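Local coordinates for protein dihydropteroate synthase (Stenotrophomonas maltophilia, PDB 7L6P) that probably catalyses the condensation of para-aminobenzoate with 6-hydroxymethyl-7,8-dihydropterin diphosphate to give 7,8-dihydropteroate, the immediate precursor of folate derivatives, at residues Leu139-Ala143 with Ala184-Phe190; Leu214-Glu218 with Ile259-Arg263. All blocks are in the same frame, centred on the assembly; numbering follows the deposited sequence. Where two conformers were deposited one is given.

Contact 1: Leu139-Ala143 with Ala184-Phe190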
loop_
_atom_site.group_PDB
_atom_site.type_symbol
_atom_site.label_atom_id
_atom_site.label_comp_id
_atom_site.label_asym_id
_atom_site.label_seq_id
_atom_site.Cartn_x
_atom_site.Cartn_y
_atom_site.Cartn_z
ATOM N N LEU A 139 29.991 20.403 4.083
ATOM C CA LEU A 139 29.126 21.553 3.891
ATOM C C LEU A 139 29.613 22.424 2.738
ATOM O O LEU A 139 28.851 22.739 1.815
ATOM C CB LEU A 139 29.066 22.334 5.195
ATOM C CG LEU A 139 27.950 23.327 5.432
ATOM C CD1 LEU A 139 26.619 22.631 5.280
ATOM C CD2 LEU A 139 28.124 23.916 6.832
ATOM N N ASP A 140 30.886 22.819 2.769
ATOM C CA ASP A 140 31.413 23.687 1.721
ATOM C C ASP A 140 31.532 22.955 0.395
ATOM O O ASP A 140 31.322 23.556 -0.667
ATOM C CB ASP A 140 32.775 24.253 2.117
ATOM C CG ASP A 140 32.682 25.293 3.206
ATOM O OD1 ASP A 140 31.609 25.928 3.317
ATOM O OD2 ASP A 140 33.700 25.506 3.920
ATOM N N ALA A 141 31.881 21.668 0.429
ATOM C CA ALA A 141 32.095 20.951 -0.819
ATOM C C ALA A 141 30.797 20.841 -1.603
ATOM O O ALA A 141 30.766 21.118 -2.804
ATOM C CB ALA A 141 32.687 19.567 -0.532
ATOM N N ALA A 142 29.710 20.465 -0.923
ATOM C CA ALA A 142 28.405 20.313 -1.561
ATOM C C ALA A 142 27.821 21.658 -2.007
ATOM O O ALA A 142 27.105 21.729 -3.021
ATOM C CB ALA A 142 27.456 19.597 -0.605
ATOM N N ALA A 143 28.057 22.719 -1.226
ATOM C CA ALA A 143 27.637 24.051 -1.649
ATOM C C ALA A 143 28.225 24.392 -3.007
ATOM O O ALA A 143 27.519 24.884 -3.897
ATOM C CB ALA A 143 28.057 25.101 -0.619
ATOM N N ALA A 184 22.744 26.078 8.703
ATOM C CA ALA A 184 24.162 25.955 8.388
ATOM C C ALA A 184 24.369 25.897 6.878
ATOM O O ALA A 184 25.284 26.533 6.342
ATOM C CB ALA A 184 24.753 24.719 9.073
ATOM N N ALA A 185 23.509 25.160 6.169
ATOM C CA ALA A 185 23.575 25.171 4.711
ATOM C C ALA A 185 23.306 26.571 4.167
ATOM O O ALA A 185 23.979 27.025 3.232
ATOM C CB ALA A 185 22.584 24.167 4.137
ATOM N N GLU A 186 22.306 27.260 4.725
ATOM C CA GLU A 186 22.040 28.637 4.332
ATOM C C GLU A 186 23.301 29.489 4.491
ATOM O O GLU A 186 23.683 30.227 3.577
ATOM C CB GLU A 186 20.895 29.212 5.177
ATOM C CG GLU A 186 20.591 30.708 4.879
ATOM C CD GLU A 186 19.469 31.339 5.744
ATOM O OE1 GLU A 186 18.737 30.628 6.483
ATOM O OE2 GLU A 186 19.300 32.590 5.657
ATOM N N MET A 187 23.993 29.360 5.631
ATOM C CA MET A 187 25.215 30.140 5.842
ATOM C C MET A 187 26.335 29.734 4.893
ATOM O O MET A 187 27.181 30.569 4.550
ATOM C CB MET A 187 25.698 30.043 7.293
ATOM C CG MET A 187 24.889 30.859 8.262
ATOM S SD MET A 187 24.708 32.575 7.676
ATOM C CE MET A 187 22.948 32.494 7.358
ATOM N N ALA A 188 26.380 28.474 4.475
ATOM C CA ALA A 188 27.410 28.037 3.543
ATOM C C ALA A 188 27.146 28.479 2.103
ATOM O O ALA A 188 27.999 28.260 1.236
ATOM C CB ALA A 188 27.554 26.511 3.613
ATOM N N GLY A 189 25.999 29.084 1.813
ATOM C CA GLY A 189 25.747 29.639 0.499
ATOM C C GLY A 189 24.700 28.921 -0.336
ATOM O O GLY A 189 24.537 29.261 -1.515
ATOM N N PHE A 190 24.001 27.938 0.225
ATOM C CA PHE A 190 23.004 27.208 -0.546
ATOM C C PHE A 190 21.820 28.103 -0.873
ATOM O O PHE A 190 21.326 28.831 -0.014
ATOM C CB PHE A 190 22.492 25.997 0.252
ATOM C CG PHE A 190 23.313 24.759 0.097
ATOM C CD1 PHE A 190 24.470 24.580 0.842
ATOM C CD2 PHE A 190 22.900 23.737 -0.757
ATOM C CE1 PHE A 190 25.224 23.424 0.710
ATOM C CE2 PHE A 190 23.649 22.572 -0.890
ATOM C CZ PHE A 190 24.808 22.413 -0.159
#
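Two successive helices on the outside of the TIM barrel pack here through small apolar side chains, with no hydrogen bond between the segments. Residues 139-143 belong to helix 138-145, which leads into barrel strand 149-152; residues 184-190 are the end of helix 170-188, which follows that strand, and the turn after it. The short helical segments cross at -61° with their axes 9.7 Å apart. Alanines line much of the crossing, and Leu139 reaches over them: its CG lies 3.7 Å from Ala188 CB and its CD2 4.1 Å from Ala184 CB, while Leu139 CD1 sits 4.0 Å from Ala185 CA. Ala188 points toward the other helix and also meets Ala143, whose CB is 3.7 Å from Ala188 O. Asp140, at the exposed margin, adds a looser touch, OD1 to Ala188 CB at 4.1 Å. Helix 170-188 closes with a Schellman motif: Phe190 N bonds to Ala185 O (3.1 Å) and Gly189 N to Glu186 O (3.1 Å), and Gly189 takes the positive phi that the turn needs. The chain thereby turns back and delivers Phe190 to helix 138-145. Phe190 CE1 is 3.4 Å from Ala143 CA, and Phe190 CZ is 3.9 Å from Ala142 CB; the carbonyl Leu139 O lies at the ring edge, 3.9 Å from Phe190 CE1. On its inner side this helical layer meets the barrel: Phe190 also touches Val149 of strand 149-152 and Leu195 of strand 195-198, and Ala142 touches Met116 of the preceding helix 113-121.

Contact 2: Leu214-Glu218 with Ile259-Arg263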
loop_
_atom_site.group_PDB
_atom_site.type_symbol
_atom_site.label_atom_id
_atom_site.label_comp_id
_atom_site.label_asym_id
_atom_site.label_seq_id
_atom_site.Cartn_x
_atom_site.Cartn_y
_atom_site.Cartn_z
ATOM N N LEU A 214 6.798 8.924 11.090
ATOM C CA LEU A 214 6.016 8.731 9.871
ATOM C C LEU A 214 4.616 9.284 10.045
ATOM O O LEU A 214 4.102 9.969 9.160
ATOM C CB LEU A 214 5.954 7.252 9.485
ATOM C CG LEU A 214 5.099 6.931 8.236
ATOM C CD1 LEU A 214 5.602 7.699 7.012
ATOM C CD2 LEU A 214 5.014 5.397 7.953
ATOM N N ALA A 215 4.004 9.037 11.204
ATOM C CA ALA A 215 2.633 9.481 11.422
ATOM C C ALA A 215 2.530 11.005 11.458
ATOM O O ALA A 215 1.571 11.572 10.919
ATOM C CB ALA A 215 2.089 8.877 12.712
ATOM N N ARG A 216 3.485 11.677 12.106
ATOM C CA ARG A 216 3.495 13.130 12.218
ATOM C C ARG A 216 4.433 13.788 11.204
ATOM O O ARG A 216 4.822 14.938 11.394
ATOM C CB ARG A 216 3.869 13.548 13.646
ATOM C CG ARG A 216 3.326 12.600 14.718
ATOM C CD ARG A 216 2.932 13.296 16.014
ATOM N NE ARG A 216 4.064 13.688 16.848
ATOM C CZ ARG A 216 4.406 13.085 17.981
ATOM N NH1 ARG A 216 3.755 12.013 18.421
ATOM N NH2 ARG A 216 5.417 13.574 18.695
ATOM N N SER A 217 4.789 13.090 10.116
ATOM C CA SER A 217 5.761 13.660 9.180
ATOM C C SER A 217 5.252 14.912 8.466
ATOM O O SER A 217 6.063 15.718 7.994
ATOM C CB SER A 217 6.171 12.629 8.135
ATOM O OG SER A 217 5.057 12.162 7.419
ATOM N N GLU A 218 3.939 15.100 8.372
ATOM C CA GLU A 218 3.438 16.318 7.752
ATOM C C GLU A 218 3.915 17.560 8.482
ATOM O O GLU A 218 3.996 18.625 7.868
ATOM C CB GLU A 218 1.916 16.294 7.706
ATOM C CG GLU A 218 1.315 17.045 6.582
ATOM C CD GLU A 218 -0.125 16.654 6.401
ATOM O OE1 GLU A 218 -0.502 15.576 6.942
ATOM O OE2 GLU A 218 -0.863 17.415 5.727
ATOM N N ILE A 259 1.846 5.795 2.608
ATOM C CA ILE A 259 1.528 6.624 3.767
ATOM C C ILE A 259 2.466 7.813 3.844
ATOM O O ILE A 259 2.050 8.929 4.164
ATOM C CB ILE A 259 1.594 5.788 5.057
ATOM C CG1 ILE A 259 0.554 4.659 5.021
ATOM C CG2 ILE A 259 1.475 6.682 6.304
ATOM C CD1 ILE A 259 0.754 3.618 6.120
ATOM N N ALA A 260 3.756 7.585 3.602
ATOM C CA ALA A 260 4.719 8.682 3.618
ATOM C C ALA A 260 4.354 9.742 2.591
ATOM O O ALA A 260 4.507 10.944 2.845
ATOM C CB ALA A 260 6.129 8.147 3.365
ATOM N N VAL A 261 3.898 9.318 1.408
ATOM C CA VAL A 261 3.516 10.275 0.373
ATOM C C VAL A 261 2.233 10.998 0.757
ATOM O O VAL A 261 2.097 12.216 0.563
ATOM C CB VAL A 261 3.414 9.563 -0.978
ATOM C CG1 VAL A 261 2.696 10.458 -2.029
ATOM C CG2 VAL A 261 4.793 9.175 -1.428
ATOM N N GLN A 262 1.271 10.276 1.321
ATOM C CA GLN A 262 0.059 10.942 1.778
ATOM C C GLN A 262 0.354 12.021 2.814
ATOM O O GLN A 262 -0.430 12.959 2.969
ATOM C CB GLN A 262 -0.919 9.929 2.357
ATOM C CG GLN A 262 -1.399 8.897 1.347
ATOM C CD GLN A 262 -2.221 7.813 1.980
ATOM O OE1 GLN A 262 -1.958 7.393 3.109
ATOM N NE2 GLN A 262 -3.249 7.363 1.266
ATOM N N ARG A 263 1.441 11.886 3.565
ATOM C CA ARG A 263 1.753 12.832 4.619
ATOM C C ARG A 263 2.864 13.798 4.229
ATOM O O ARG A 263 3.412 14.485 5.093
ATOM C CB ARG A 263 2.075 12.077 5.908
ATOM C CG ARG A 263 0.958 11.095 6.207
ATOM C CD ARG A 263 0.822 10.644 7.649
ATOM N NE ARG A 263 -0.359 9.791 7.750
ATOM C CZ ARG A 263 -1.065 9.619 8.857
ATOM N NH1 ARG A 263 -0.703 10.184 10.002
ATOM N NH2 ARG A 263 -2.195 8.924 8.800
HETATM O O HOH W 1 6.197 11.429 5.222
#
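Arg263, Leu214 and Glu218 bury the most surface where the C-terminal ends of two outer helices of the TIM barrel meet, helix 207-215 and helix 250-262. Arg263 has by far the most surface covered. It is the first residue beyond helix 250-262 to leave helical geometry, and its extended side chain runs along the end of the other helix: Arg263 CD passes 3.7 Å from Leu214 O, and the guanidinium closes on a main-chain carbonyl there, Arg263 NH1 donating to Ala215 O (2.8 Å, 154°), which lies at the group's edge, near its plane. A positive charge is thus bonded to the carbonyl end of a helix, where the helix dipole is negative. Leu214 supplies the apolar half of the contact. Its CD1 packs 3.7 Å from Ala260 CB and its CD2 4.1 Å from Ile259 CG2. Glu218, in the 3-10 turn that follows, sets its CA and the start of its side chain against a main-chain carbonyl: Glu218 CA lies 3.2 Å from Arg263 O in a CA-H...O contact, and Glu218 CB 3.5 Å from the same oxygen. Between the two side chains the closest approach is Glu218 OE1 to Arg263 CB, 4.5 Å, without a salt bridge. This pair of helix ends faces the dimer interface: Trp283 of the second subunit packs on Arg263, Val286 of that subunit on Leu214, and Gln262 is hydrogen-bonded to Gln262 of the second subunit. Between the segments, one water lies 2.6 Å from Ser217 OG and donates to Ala260 O at 3.0 Å.

How the contacts relate
From the N terminus the chain lays down the first four barrel strands, ending with 126-129, before helix 138-145 opens contact 1. That contact closes a loop of 40 intervening residues, with a small hairpin and most of helix 170-188, and joins the helices before and after strand 149-152. Strand 195-198 and helix 207-215 follow, and contact 2 then closes a second loop of 40 residues, around helix 235-241, and joins helices before and after strand 227-229. The two loops stand in series and neither nest nor cross. The contact centres lie 28 Å apart, at separate places on the helical layer: contact 1 touches no second subunit, whereas contact 2 takes part in the dimer interface.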